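Local coordinates for protein adhesin (Neisseria meningitidis, PDB 5MY7) that inhibits lysozyme and probably also takes part in cell adhesion, at residues A30-Y36 against K45-F50; Q69-N73 against F83-E87; N79-Y84 against T94-D98. All coordinates share one frame; numbering follows the deposited sequence.

Interaction 1: residues A30-Y36 against K45-F50; sequences AKKTVSY and KVTYGF
The hydroxyls of Tyr36 and Tyr48 meet across two antiparallel strands, Tyr48 OH giving its hydrogen to Tyr36 OH at 2.8 Å. The two side chains come from opposite directions, and Tyr36 OH lies at the edge of the Tyr48 ring, near its plane. Val34 CG1 sits above the rim of one face of the Tyr36 ring, and Val46 CG1 does the same for Tyr48. Val46 CG2 also packs on Tyr36 CE1 at 3.8 Å; the branched valine thus meets a tyrosine with each methyl. The other side of the sheet is more polar. There Thr33 OG1 and Thr47 OG1 share a hydrogen bond of 2.8 Å, each hydroxyl beside its own backbone N (chi1 -60° and -59°). Thr33 CG2 then faces the aliphatic part of Lys45, pressed tightly against its CG at 3.3 Å. Behind these side chains, hydrogen-bonded pairs Lys32–Tyr48 and Val34–Val46 set the register. Further out, Ala59 of neighbouring strand 56-63 touches Val46 and Tyr48, while Ile107, from the second sheet, packs on Tyr36, Val46 and Tyr48. This beta hairpin opens the first of two four-stranded antiparallel sheets of the ACP-like domain, its valines and tyrosines turned mainly to the interior and its threonines, Lys45 and Ser35 on the other face.

Interaction 2: residues Q69-N73 against F83-E87; sequences QMPVN and FYGKE
Asn73 swings its amide away from its backbone N (chi1 -170°) and toward the carbonyl of Gly85, where ND2 donates to Gly85 O at 3.1 Å, nearly in line with the C=O bond. Tyr84 has its ring beside its backbone N (chi1 -54°), which brings the CD2 side of the ring against Val72, 3.6 Å from Val72 CA. The same tyrosine sets its CB 3.8 Å from Met70 CB, and Leu92 touches both of these side chains from the neighbouring strand. Asn73 is held twice, for its backbone N also donates to Phe83 O at 2.8 Å. Its side-chain OD1 accepts from Lys76 N, so both ends of the amide are engaged and its flip is fixed. The contact joins the last strand of one four-stranded antiparallel sheet, 66-71, to the first strand of the other, 82-84, through a single backbone bridge between Val72 and Tyr84. Beside it, Gly85 N donates to Pro71 O at 2.9 Å; proline has no N-H to give, but its carbonyl serves well as acceptor. With phi at 115°, a side-chain carbon on Gly85 would collide with the carbonyl oxygen of Tyr84, which suits glycine to this place.

Interaction 3: residues N79-Y84 against T94-D98; sequences NVETFY and TGVMD
Thr82 and Thr94 form an antiparallel hydrogen-bonded pair, and the polar part of the contact is built around them. Thr94 N donates to Thr82 O at 2.9 Å, almost in line with the carbonyl. The return bond, from Thr82 N to Thr94 O, is as short but less regular: the donor stands 49° out of the carbonyl plane. The Thr82 N-H also leans weakly toward Gly95 O. That oxygen is gripped more firmly by the side chain, since Thr82 OG1 donates to it at 2.7 Å. The hydroxyl can do this because it is turned beside its own backbone N (chi1 -51°), so one threonine holds two successive carbonyls of the opposite segment.

Strand 82-84 is an edge strand, within this chain, of the second four-stranded antiparallel sheet, and the pair joins it to the end of strand 91-94, where the chain leaves the sheet for a loop. At this turning point Gly95 CA makes a C-H...O contact to Val80 O at 3.6 Å. A second such contact runs from Glu81 CA to Thr94 O.

The remaining contacts are apolar or mixed. Thr94 CG2 meets the edge of the Tyr84 ring 4.0 Å from CE1, while Thr94 OG1 bonds to Pro106 O. Met97 bends its flexible chain beside the phenol, its CG 3.6 Å from Tyr84 OH, a hydroxyl whose hydrogen-bond partner is Thr56 OG1. At the outer end Val96 CG2 rests on Asn79 O at 3.4 Å.

Interaction 1 belongs to the first antiparallel sheet, interaction 3 lies at the edge of the second and in the loop that follows, and interaction 2 joins the two sheets; each centre is 12 to 14 Å from the others. Interactions 2 and 3 share Phe83 and Tyr84 and also meet where Val72 CG2 lies 4.0 Å from Thr82 CG2. Tyr48 carries the hairpin to the other two contacts: its CZ packs 3.6 Å from Met97 CE of interaction 3, and its CD1 is 4.0 Å from Tyr84 OH. Bound di(hydroxyethyl)ether, probably from the crystallisation liquor, lies about 4 Å from the side chain of Asn73 in interaction 2 and about 4 Å from that of Glu81 in interaction 3, nearest atoms.

Interaction 1: residues A30-Y36 against K45-F50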
ATOM      1  N   ALA A  30      12.619   7.510   7.185  1.00 49.63           N
ATOM      2  CA  ALA A  30      11.412   8.358   7.448  1.00 46.39           C
ATOM      3  C   ALA A  30      10.127   7.579   7.135  1.00 39.71           C
ATOM      4  O   ALA A  30      10.006   7.005   6.056  1.00 38.28           O
ATOM      5  CB  ALA A  30      11.459   9.638   6.622  1.00 48.36           C
ATOM      6  N   LYS A  31       9.193   7.577   8.087  1.00 38.83           N
ATOM      7  CA  LYS A  31       7.883   6.918   7.973  1.00 36.83           C
ATOM      8  C   LYS A  31       6.755   7.952   7.935  1.00 35.31           C
ATOM      9  O   LYS A  31       6.828   8.975   8.611  1.00 45.02           O
ATOM     10  CB  LYS A  31       7.646   6.010   9.189  1.00 38.58           C
ATOM     11  CG  LYS A  31       8.671   4.913   9.399  1.00 38.32           C
ATOM     12  CD  LYS A  31       8.354   4.125  10.657  1.00 41.42           C
ATOM     13  CE  LYS A  31       9.437   3.108  10.906  1.00 45.81           C
ATOM     14  NZ  LYS A  31       9.151   2.362  12.154  1.00 52.21           N
ATOM     15  N   LYS A  32       5.725   7.635   7.147  1.00 29.93           N
ATOM     16  CA  LYS A  32       4.452   8.417   7.146  1.00 31.54           C
ATOM     17  C   LYS A  32       3.254   7.459   7.142  1.00 27.32           C
ATOM     18  O   LYS A  32       3.229   6.497   6.369  1.00 27.76           O
ATOM     19  CB  LYS A  32       4.338   9.328   5.896  1.00 34.66           C
ATOM     20  CG  LYS A  32       5.464  10.329   5.662  1.00 43.69           C
ATOM     21  CD  LYS A  32       5.504  11.444   6.705  1.00 50.84           C
ATOM     22  CE  LYS A  32       6.814  12.216   6.620  1.00 57.00           C
ATOM     23  NZ  LYS A  32       6.894  13.149   7.773  1.00 60.06           N
ATOM     24  N   THR A  33       2.236   7.758   7.947  1.00 29.73           N
ATOM     25  CA  THR A  33       1.068   6.867   8.107  1.00 25.89           C
ATOM     26  C   THR A  33      -0.200   7.531   7.560  1.00 25.93           C
ATOM     27  O   THR A  33      -0.433   8.727   7.831  1.00 30.65           O
ATOM     28  CB  THR A  33       0.910   6.463   9.582  1.00 29.68           C
ATOM     29  OG1 THR A  33       2.096   5.760  10.022  1.00 31.17           O
ATOM     30  CG2 THR A  33      -0.314   5.561   9.801  1.00 29.86           C
ATOM     31  N   VAL A  34      -1.000   6.759   6.836  1.00 24.03           N
ATOM     32  CA  VAL A  34      -2.275   7.208   6.264  1.00 23.35           C
ATOM     33  C   VAL A  34      -3.380   6.224   6.707  1.00 22.24           C
ATOM     34  O   VAL A  34      -3.184   4.982   6.641  1.00 22.23           O
ATOM     35  CB  VAL A  34      -2.247   7.307   4.699  1.00 24.93           C
ATOM     36  CG1 VAL A  34      -3.580   7.795   4.151  1.00 25.59           C
ATOM     37  CG2 VAL A  34      -1.105   8.192   4.263  1.00 27.38           C
ATOM     38  N   SER A  35      -4.522   6.775   7.182  1.00 24.54           N
ATOM     39  CA  SER A  35      -5.709   5.961   7.502  1.00 23.00           C
ATOM     40  C   SER A  35      -6.722   6.046   6.373  1.00 22.84           C
ATOM     41  O   SER A  35      -6.976   7.149   5.861  1.00 26.09           O
ATOM     42  CB  SER A  35      -6.345   6.432   8.847  1.00 28.29           C
ATOM     43  OG  SER A  35      -5.426   6.192   9.894  1.00 34.81           O
ATOM     44  N   TYR A  36      -7.270   4.882   5.989  1.00 20.64           N
ATOM     45  CA  TYR A  36      -8.200   4.729   4.855  1.00 20.05           C
ATOM     46  C   TYR A  36      -9.557   4.141   5.232  1.00 20.57           C
ATOM     47  O   TYR A  36      -9.643   3.369   6.206  1.00 21.73           O
ATOM     48  CB  TYR A  36      -7.604   3.805   3.775  1.00 20.03           C
ATOM     49  CG  TYR A  36      -6.259   4.250   3.217  1.00 19.48           C
ATOM     50  CD1 TYR A  36      -5.088   3.885   3.831  1.00 18.59           C
ATOM     51  CD2 TYR A  36      -6.180   4.999   2.025  1.00 19.40           C
ATOM     52  CE1 TYR A  36      -3.838   4.297   3.323  1.00 19.28           C
ATOM     53  CE2 TYR A  36      -4.972   5.423   1.507  1.00 18.47           C
ATOM     54  CZ  TYR A  36      -3.787   5.068   2.171  1.00 19.39           C
ATOM     55  OH  TYR A  36      -2.553   5.450   1.682  1.00 20.60           O
ATOM     56  N   LYS A  45      -4.942   1.093   8.221  1.00 19.31           N
ATOM     57  CA  LYS A  45      -3.887   2.068   8.436  1.00 20.89           C
ATOM     58  C   LYS A  45      -2.606   1.528   7.786  1.00 21.15           C
ATOM     59  O   LYS A  45      -2.161   0.396   8.119  1.00 21.45           O
ATOM     60  CB  LYS A  45      -3.684   2.283   9.943  1.00 26.05           C
ATOM     61  CG  LYS A  45      -2.792   3.424  10.363  1.00 35.63           C
ATOM     62  CD  LYS A  45      -2.834   3.654  11.898  1.00 41.87           C
ATOM     63  CE  LYS A  45      -2.279   2.456  12.719  1.00 49.71           C
ATOM     64  NZ  LYS A  45      -0.911   1.854  12.349  1.00 45.53           N
ATOM     65  N   VAL A  46      -1.979   2.355   6.941  1.00 19.00           N
ATOM     66  CA  VAL A  46      -0.753   1.947   6.218  1.00 19.08           C
ATOM     67  C   VAL A  46       0.362   2.936   6.480  1.00 19.47           C
ATOM     68  O   VAL A  46       0.161   4.154   6.395  1.00 21.20           O
ATOM     69  CB  VAL A  46      -0.978   1.861   4.665  1.00 19.00           C
ATOM     70  CG1 VAL A  46       0.287   1.337   3.938  1.00 19.60           C
ATOM     71  CG2 VAL A  46      -2.186   0.980   4.365  1.00 18.59           C
ATOM     72  N   THR A  47       1.549   2.399   6.807  1.00 19.17           N
ATOM     73  CA  THR A  47       2.770   3.154   7.039  1.00 21.17           C
ATOM     74  C   THR A  47       3.738   2.945   5.872  1.00 20.50           C
ATOM     75  O   THR A  47       4.055   1.794   5.540  1.00 22.37           O
ATOM     76  CB  THR A  47       3.411   2.777   8.386  1.00 23.73           C
ATOM     77  OG1 THR A  47       2.475   3.041   9.447  1.00 25.86           O
ATOM     78  CG2 THR A  47       4.724   3.579   8.624  1.00 25.23           C
ATOM     79  N   TYR A  48       4.156   4.053   5.250  1.00 20.53           N
ATOM     80  CA  TYR A  48       5.089   4.043   4.142  1.00 21.75           C
ATOM     81  C   TYR A  48       6.466   4.484   4.607  1.00 23.47           C
ATOM     82  O   TYR A  48       6.607   5.525   5.310  1.00 25.16           O
ATOM     83  CB  TYR A  48       4.603   4.946   2.995  1.00 22.44           C
ATOM     84  CG  TYR A  48       3.210   4.604   2.482  1.00 20.87           C
ATOM     85  CD1 TYR A  48       3.021   3.588   1.533  1.00 21.18           C
ATOM     86  CD2 TYR A  48       2.058   5.236   2.968  1.00 21.11           C
ATOM     87  CE1 TYR A  48       1.763   3.233   1.077  1.00 20.58           C
ATOM     88  CE2 TYR A  48       0.799   4.895   2.500  1.00 21.88           C
ATOM     89  CZ  TYR A  48       0.648   3.882   1.568  1.00 21.04           C
ATOM     90  OH  TYR A  48      -0.609   3.522   1.083  1.00 20.60           O
ATOM     91  N   GLY A  49       7.487   3.710   4.196  1.00 23.24           N
ATOM     92  CA  GLY A  49       8.889   4.111   4.371  1.00 26.69           C
ATOM     93  C   GLY A  49       9.456   4.862   3.180  1.00 27.79           C
ATOM     94  O   GLY A  49       9.182   4.505   2.020  1.00 28.89           O
ATOM     95  N   PHE A  50      10.238   5.905   3.482  1.00 27.52           N
ATOM     96  CA  PHE A  50      10.857   6.759   2.459  1.00 27.24           C
ATOM     97  C   PHE A  50      12.363   6.863   2.666  1.00 29.45           C
ATOM     98  O   PHE A  50      12.772   7.065   3.798  1.00 33.78           O
ATOM     99  CB  PHE A  50      10.293   8.170   2.569  1.00 30.08           C
ATOM    100  CG  PHE A  50       8.871   8.323   2.054  1.00 31.00           C
ATOM    101  CD1 PHE A  50       8.626   8.657   0.724  1.00 35.32           C
ATOM    102  CD2 PHE A  50       7.793   8.162   2.907  1.00 30.60           C
ATOM    103  CE1 PHE A  50       7.329   8.809   0.247  1.00 39.74           C
ATOM    104  CE2 PHE A  50       6.505   8.326   2.450  1.00 35.19           C
ATOM    105  CZ  PHE A  50       6.262   8.633   1.125  1.00 36.88           C
TER

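Interaction 2: residues Q69-N73 against F83-E87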
ATOM      1  N   GLN A  69       4.330  -6.310   6.365  1.00 20.98           N
ATOM      2  CA  GLN A  69       5.265  -5.415   5.644  1.00 21.86           C
ATOM      3  C   GLN A  69       5.472  -5.905   4.194  1.00 19.66           C
ATOM      4  O   GLN A  69       5.826  -7.058   3.961  1.00 23.05           O
ATOM      5  CB  GLN A  69       6.633  -5.271   6.385  1.00 27.71           C
ATOM      6  CG  GLN A  69       7.511  -4.199   5.689  1.00 30.88           C
ATOM      7  CD  GLN A  69       8.666  -3.642   6.474  1.00 33.75           C
ATOM      8  OE1 GLN A  69       8.603  -3.459   7.691  1.00 41.87           O
ATOM      9  NE2 GLN A  69       9.730  -3.324   5.766  1.00 35.46           N
ATOM     10  N   MET A  70       5.179  -5.037   3.253  1.00 17.66           N
ATOM     11  CA  MET A  70       5.261  -5.346   1.799  1.00 18.41           C
ATOM     12  C   MET A  70       6.343  -4.479   1.133  1.00 17.88           C
ATOM     13  O   MET A  70       6.192  -3.248   1.023  1.00 17.67           O
ATOM     14  CB  MET A  70       3.891  -5.061   1.173  1.00 18.00           C
ATOM     15  CG  MET A  70       2.748  -5.918   1.743  1.00 18.61           C
ATOM     16  SD  MET A  70       1.081  -5.401   1.233  1.00 19.34           S
ATOM     17  CE  MET A  70       0.854  -4.147   2.487  1.00 20.02           C
ATOM     18  N   PRO A  71       7.483  -5.093   0.740  1.00 19.12           N
ATOM     19  CA  PRO A  71       8.544  -4.290   0.106  1.00 18.36           C
ATOM     20  C   PRO A  71       8.116  -3.716  -1.253  1.00 17.68           C
ATOM     21  O   PRO A  71       7.383  -4.405  -1.978  1.00 18.67           O
ATOM     22  CB  PRO A  71       9.658  -5.312  -0.161  1.00 20.37           C
ATOM     23  CG  PRO A  71       8.945  -6.616  -0.252  1.00 26.62           C
ATOM     24  CD  PRO A  71       7.846  -6.516   0.777  1.00 22.03           C
ATOM     25  N   VAL A  72       8.604  -2.542  -1.630  1.00 17.18           N
ATOM     26  CA  VAL A  72       8.275  -1.983  -2.951  1.00 17.71           C
ATOM     27  C   VAL A  72       8.714  -2.991  -4.041  1.00 17.42           C
ATOM     28  O   VAL A  72       9.783  -3.648  -3.930  1.00 18.40           O
ATOM     29  CB  VAL A  72       8.852  -0.582  -3.152  1.00 17.93           C
ATOM     30  CG1 VAL A  72      10.382  -0.612  -3.263  1.00 19.54           C
ATOM     31  CG2 VAL A  72       8.205   0.151  -4.331  1.00 20.02           C
ATOM     32  N   ASN A  73       7.875  -3.105  -5.061  1.00 17.65           N
ATOM     33  CA  ASN A  73       8.140  -4.024  -6.153  1.00 17.92           C
ATOM     34  C   ASN A  73       8.490  -3.181  -7.393  1.00 19.04           C
ATOM     35  O   ASN A  73       7.607  -2.715  -8.137  1.00 20.15           O
ATOM     36  CB  ASN A  73       6.930  -4.935  -6.376  1.00 19.90           C
ATOM     37  CG  ASN A  73       7.238  -6.061  -7.329  1.00 21.19           C
ATOM     38  OD1 ASN A  73       7.975  -5.872  -8.317  1.00 23.17           O
ATOM     39  ND2 ASN A  73       6.729  -7.218  -7.030  1.00 23.99           N
ATOM     40  N   PHE A  83       3.381  -0.723  -6.984  1.00 18.05           N
ATOM     41  CA  PHE A  83       3.028  -1.978  -6.302  1.00 17.93           C
ATOM     42  C   PHE A  83       4.045  -2.290  -5.220  1.00 16.57           C
ATOM     43  O   PHE A  83       5.276  -2.031  -5.359  1.00 19.44           O
ATOM     44  CB  PHE A  83       2.929  -3.151  -7.272  1.00 19.95           C
ATOM     45  CG  PHE A  83       1.696  -3.096  -8.135  1.00 22.19           C
ATOM     46  CD1 PHE A  83       0.475  -3.549  -7.650  1.00 23.61           C
ATOM     47  CD2 PHE A  83       1.779  -2.651  -9.449  1.00 23.78           C
ATOM     48  CE1 PHE A  83      -0.650  -3.532  -8.434  1.00 27.87           C
ATOM     49  CE2 PHE A  83       0.632  -2.610 -10.238  1.00 26.63           C
ATOM     50  CZ  PHE A  83      -0.560  -3.054  -9.709  1.00 29.37           C
ATOM     51  N   TYR A  84       3.516  -2.815  -4.107  1.00 17.42           N
ATOM     52  CA  TYR A  84       4.284  -3.369  -2.972  1.00 16.71           C
ATOM     53  C   TYR A  84       3.905  -4.832  -2.742  1.00 17.13           C
ATOM     54  O   TYR A  84       2.691  -5.157  -2.802  1.00 17.87           O
ATOM     55  CB  TYR A  84       4.025  -2.573  -1.684  1.00 16.56           C
ATOM     56  CG  TYR A  84       4.255  -1.073  -1.784  1.00 16.69           C
ATOM     57  CD1 TYR A  84       3.289  -0.228  -2.314  1.00 18.75           C
ATOM     58  CD2 TYR A  84       5.410  -0.494  -1.333  1.00 17.84           C
ATOM     59  CE1 TYR A  84       3.456   1.134  -2.381  1.00 19.26           C
ATOM     60  CE2 TYR A  84       5.607   0.879  -1.418  1.00 19.00           C
ATOM     61  CZ  TYR A  84       4.630   1.708  -1.930  1.00 20.55           C
ATOM     62  OH  TYR A  84       4.775   3.105  -1.984  1.00 24.72           O
ATOM     63  N   GLY A  85       4.885  -5.706  -2.434  1.00 17.74           N
ATOM     64  CA  GLY A  85       4.624  -7.113  -2.111  1.00 19.15           C
ATOM     65  C   GLY A  85       5.208  -8.062  -3.128  1.00 22.72           C
ATOM     66  O   GLY A  85       5.703  -7.644  -4.169  1.00 27.38           O
ATOM     67  N   LYS A  86       5.167  -9.336  -2.774  1.00 25.20           N
ATOM     68  CA  LYS A  86       5.762 -10.415  -3.563  1.00 30.19           C
ATOM     69  C   LYS A  86       4.737 -11.533  -3.825  1.00 26.58           C
ATOM     70  O   LYS A  86       3.744 -11.631  -3.101  1.00 23.65           O
ATOM     71  CB  LYS A  86       7.061 -10.924  -2.906  1.00 37.82           C
ATOM     72  CG  LYS A  86       6.927 -11.666  -1.589  1.00 46.13           C
ATOM     73  CD  LYS A  86       8.299 -11.881  -0.890  1.00 52.81           C
ATOM     74  CE  LYS A  86       8.192 -12.009   0.636  1.00 60.63           C
ATOM     75  NZ  LYS A  86       7.180 -13.010   1.108  1.00 66.55           N
ATOM     76  N   GLU A  87       5.003 -12.393  -4.825  1.00 29.94           N
ATOM     77  CA  GLU A  87       4.079 -13.498  -5.127  1.00 30.75           C
ATOM     78  C   GLU A  87       3.921 -14.381  -3.929  1.00 29.11           C
ATOM     79  O   GLU A  87       4.918 -14.825  -3.343  1.00 29.51           O
ATOM     80  CB  GLU A  87       4.554 -14.379  -6.299  1.00 35.35           C
ATOM     81  CG  GLU A  87       3.610 -15.590  -6.638  1.00 40.62           C
ATOM     82  CD  GLU A  87       2.118 -15.235  -6.913  1.00 42.96           C
ATOM     83  OE1 GLU A  87       1.960 -14.239  -7.545  1.00 38.07           O
ATOM     84  OE2 GLU A  87       1.071 -15.933  -6.571  1.00 41.63           O
TER

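Interaction 3: residues N79-Y84 against T94-D98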
ATOM      1  N   ASN A  79       4.710   4.005 -14.718  1.00 34.23           N
ATOM      2  CA  ASN A  79       4.604   5.467 -14.676  1.00 32.26           C
ATOM      3  C   ASN A  79       3.338   5.965 -13.948  1.00 29.25           C
ATOM      4  O   ASN A  79       3.305   7.136 -13.539  1.00 37.20           O
ATOM      5  CB  ASN A  79       4.754   6.109 -16.098  1.00 35.53           C
ATOM      6  CG  ASN A  79       3.688   5.633 -17.107  1.00 41.94           C
ATOM      7  OD1 ASN A  79       3.289   4.452 -17.096  1.00 50.43           O
ATOM      8  ND2 ASN A  79       3.238   6.540 -17.996  1.00 40.67           N
ATOM      9  N   VAL A  80       2.298   5.121 -13.822  1.00 29.24           N
ATOM     10  CA  VAL A  80       1.006   5.509 -13.163  1.00 28.99           C
ATOM     11  C   VAL A  80       0.750   4.774 -11.851  1.00 25.04           C
ATOM     12  O   VAL A  80      -0.075   5.261 -11.074  1.00 29.07           O
ATOM     13  CB  VAL A  80      -0.246   5.409 -14.104  1.00 33.72           C
ATOM     14  CG1 VAL A  80      -0.042   6.277 -15.325  1.00 35.45           C
ATOM     15  CG2 VAL A  80      -0.566   3.982 -14.515  1.00 35.63           C
ATOM     16  N   GLU A  81       1.349   3.601 -11.621  1.00 25.44           N
ATOM     17  CA  GLU A  81       0.961   2.729 -10.491  1.00 24.84           C
ATOM     18  C   GLU A  81       2.213   2.214  -9.767  1.00 23.72           C
ATOM     19  O   GLU A  81       3.202   1.807 -10.411  1.00 27.19           O
ATOM     20  CB  GLU A  81       0.238   1.507 -11.019  1.00 31.37           C
ATOM     21  CG  GLU A  81      -0.727   0.795 -10.097  1.00 37.37           C
ATOM     22  CD  GLU A  81      -1.785   0.008 -10.893  1.00 40.66           C
ATOM     23  OE1 GLU A  81      -1.670  -0.082 -12.143  1.00 47.88           O
ATOM     24  OE2 GLU A  81      -2.739  -0.487 -10.265  1.00 48.07           O
ATOM     25  N   THR A  82       2.203   2.288  -8.446  1.00 21.55           N
ATOM     26  CA  THR A  82       3.224   1.649  -7.611  1.00 19.85           C
ATOM     27  C   THR A  82       2.624   0.388  -6.953  1.00 19.19           C
ATOM     28  O   THR A  82       1.513   0.459  -6.400  1.00 20.56           O
ATOM     29  CB  THR A  82       3.770   2.605  -6.513  1.00 21.28           C
ATOM     30  OG1 THR A  82       4.178   3.875  -7.091  1.00 26.09           O
ATOM     31  CG2 THR A  82       4.951   2.007  -5.765  1.00 23.48           C
ATOM     32  N   PHE A  83       3.381  -0.723  -6.984  1.00 18.05           N
ATOM     33  CA  PHE A  83       3.028  -1.978  -6.302  1.00 17.93           C
ATOM     34  C   PHE A  83       4.045  -2.290  -5.220  1.00 16.57           C
ATOM     35  O   PHE A  83       5.276  -2.031  -5.359  1.00 19.44           O
ATOM     36  CB  PHE A  83       2.929  -3.151  -7.272  1.00 19.95           C
ATOM     37  CG  PHE A  83       1.696  -3.096  -8.135  1.00 22.19           C
ATOM     38  CD1 PHE A  83       0.475  -3.549  -7.650  1.00 23.61           C
ATOM     39  CD2 PHE A  83       1.779  -2.651  -9.449  1.00 23.78           C
ATOM     40  CE1 PHE A  83      -0.650  -3.532  -8.434  1.00 27.87           C
ATOM     41  CE2 PHE A  83       0.632  -2.610 -10.238  1.00 26.63           C
ATOM     42  CZ  PHE A  83      -0.560  -3.054  -9.709  1.00 29.37           C
ATOM     43  N   TYR A  84       3.516  -2.815  -4.107  1.00 17.42           N
ATOM     44  CA  TYR A  84       4.284  -3.369  -2.972  1.00 16.71           C
ATOM     45  C   TYR A  84       3.905  -4.832  -2.742  1.00 17.13           C
ATOM     46  O   TYR A  84       2.691  -5.157  -2.802  1.00 17.87           O
ATOM     47  CB  TYR A  84       4.025  -2.573  -1.684  1.00 16.56           C
ATOM     48  CG  TYR A  84       4.255  -1.073  -1.784  1.00 16.69           C
ATOM     49  CD1 TYR A  84       3.289  -0.228  -2.314  1.00 18.75           C
ATOM     50  CD2 TYR A  84       5.410  -0.494  -1.333  1.00 17.84           C
ATOM     51  CE1 TYR A  84       3.456   1.134  -2.381  1.00 19.26           C
ATOM     52  CE2 TYR A  84       5.607   0.879  -1.418  1.00 19.00           C
ATOM     53  CZ  TYR A  84       4.630   1.708  -1.930  1.00 20.55           C
ATOM     54  OH  TYR A  84       4.775   3.105  -1.984  1.00 24.72           O
ATOM     55  N   THR A  94      -1.198   1.342  -5.647  1.00 19.39           N
ATOM     56  CA  THR A  94      -1.507   2.773  -5.480  1.00 21.22           C
ATOM     57  C   THR A  94      -0.959   3.585  -6.645  1.00 21.56           C
ATOM     58  O   THR A  94      -0.534   3.001  -7.651  1.00 22.64           O
ATOM     59  CB  THR A  94      -1.015   3.283  -4.114  1.00 21.80           C
ATOM     60  OG1 THR A  94      -1.570   4.601  -3.854  1.00 24.26           O
ATOM     61  CG2 THR A  94       0.487   3.310  -4.011  1.00 21.60           C
ATOM     62  N   GLY A  95      -1.042   4.912  -6.558  1.00 24.96           N
ATOM     63  CA  GLY A  95      -0.456   5.783  -7.556  1.00 24.62           C
ATOM     64  C   GLY A  95       1.033   6.020  -7.371  1.00 25.07           C
ATOM     65  O   GLY A  95       1.777   5.178  -6.831  1.00 26.85           O
ATOM     66  N   VAL A  96       1.499   7.137  -7.902  1.00 27.61           N
ATOM     67  CA  VAL A  96       2.877   7.549  -7.723  1.00 28.77           C
ATOM     68  C   VAL A  96       3.006   8.197  -6.331  1.00 30.18           C
ATOM     69  O   VAL A  96       2.197   9.056  -5.949  1.00 37.94           O
ATOM     70  CB  VAL A  96       3.374   8.466  -8.847  1.00 33.78           C
ATOM     71  CG1 VAL A  96       4.872   8.735  -8.651  1.00 34.83           C
ATOM     72  CG2 VAL A  96       3.149   7.807 -10.198  1.00 38.44           C
ATOM     73  N   MET A  97       4.015   7.748  -5.583  1.00 31.38           N
ATOM     74  CA  MET A  97       4.203   8.103  -4.159  1.00 33.00           C
ATOM     75  C   MET A  97       5.467   8.918  -3.960  1.00 37.46           C
ATOM     76  O   MET A  97       6.555   8.417  -4.143  1.00 47.88           O
ATOM     77  CB  MET A  97       4.287   6.818  -3.330  1.00 31.81           C
ATOM     78  CG  MET A  97       3.064   5.933  -3.427  1.00 32.13           C
ATOM     79  SD  MET A  97       1.560   6.696  -2.764  1.00 32.22           S
ATOM     80  CE  MET A  97       1.588   6.167  -1.064  1.00 37.83           C
ATOM     81  N   ASP A  98       5.297  10.186  -3.642  1.00 38.99           N
ATOM     82  CA  ASP A  98       6.398  11.028  -3.136  1.00 41.99           C
ATOM     83  C   ASP A  98       5.845  11.834  -1.940  1.00 45.42           C
ATOM     84  O   ASP A  98       4.636  11.757  -1.660  1.00 47.13           O
ATOM     85  CB  ASP A  98       6.948  11.954  -4.249  1.00 46.26           C
ATOM     86  CG  ASP A  98       5.871  12.838  -4.890  1.00 44.04           C
ATOM     87  OD1 ASP A  98       5.208  13.612  -4.172  1.00 45.69           O
ATOM     88  OD2 ASP A  98       5.717  12.796  -6.138  1.00 56.23           O
TER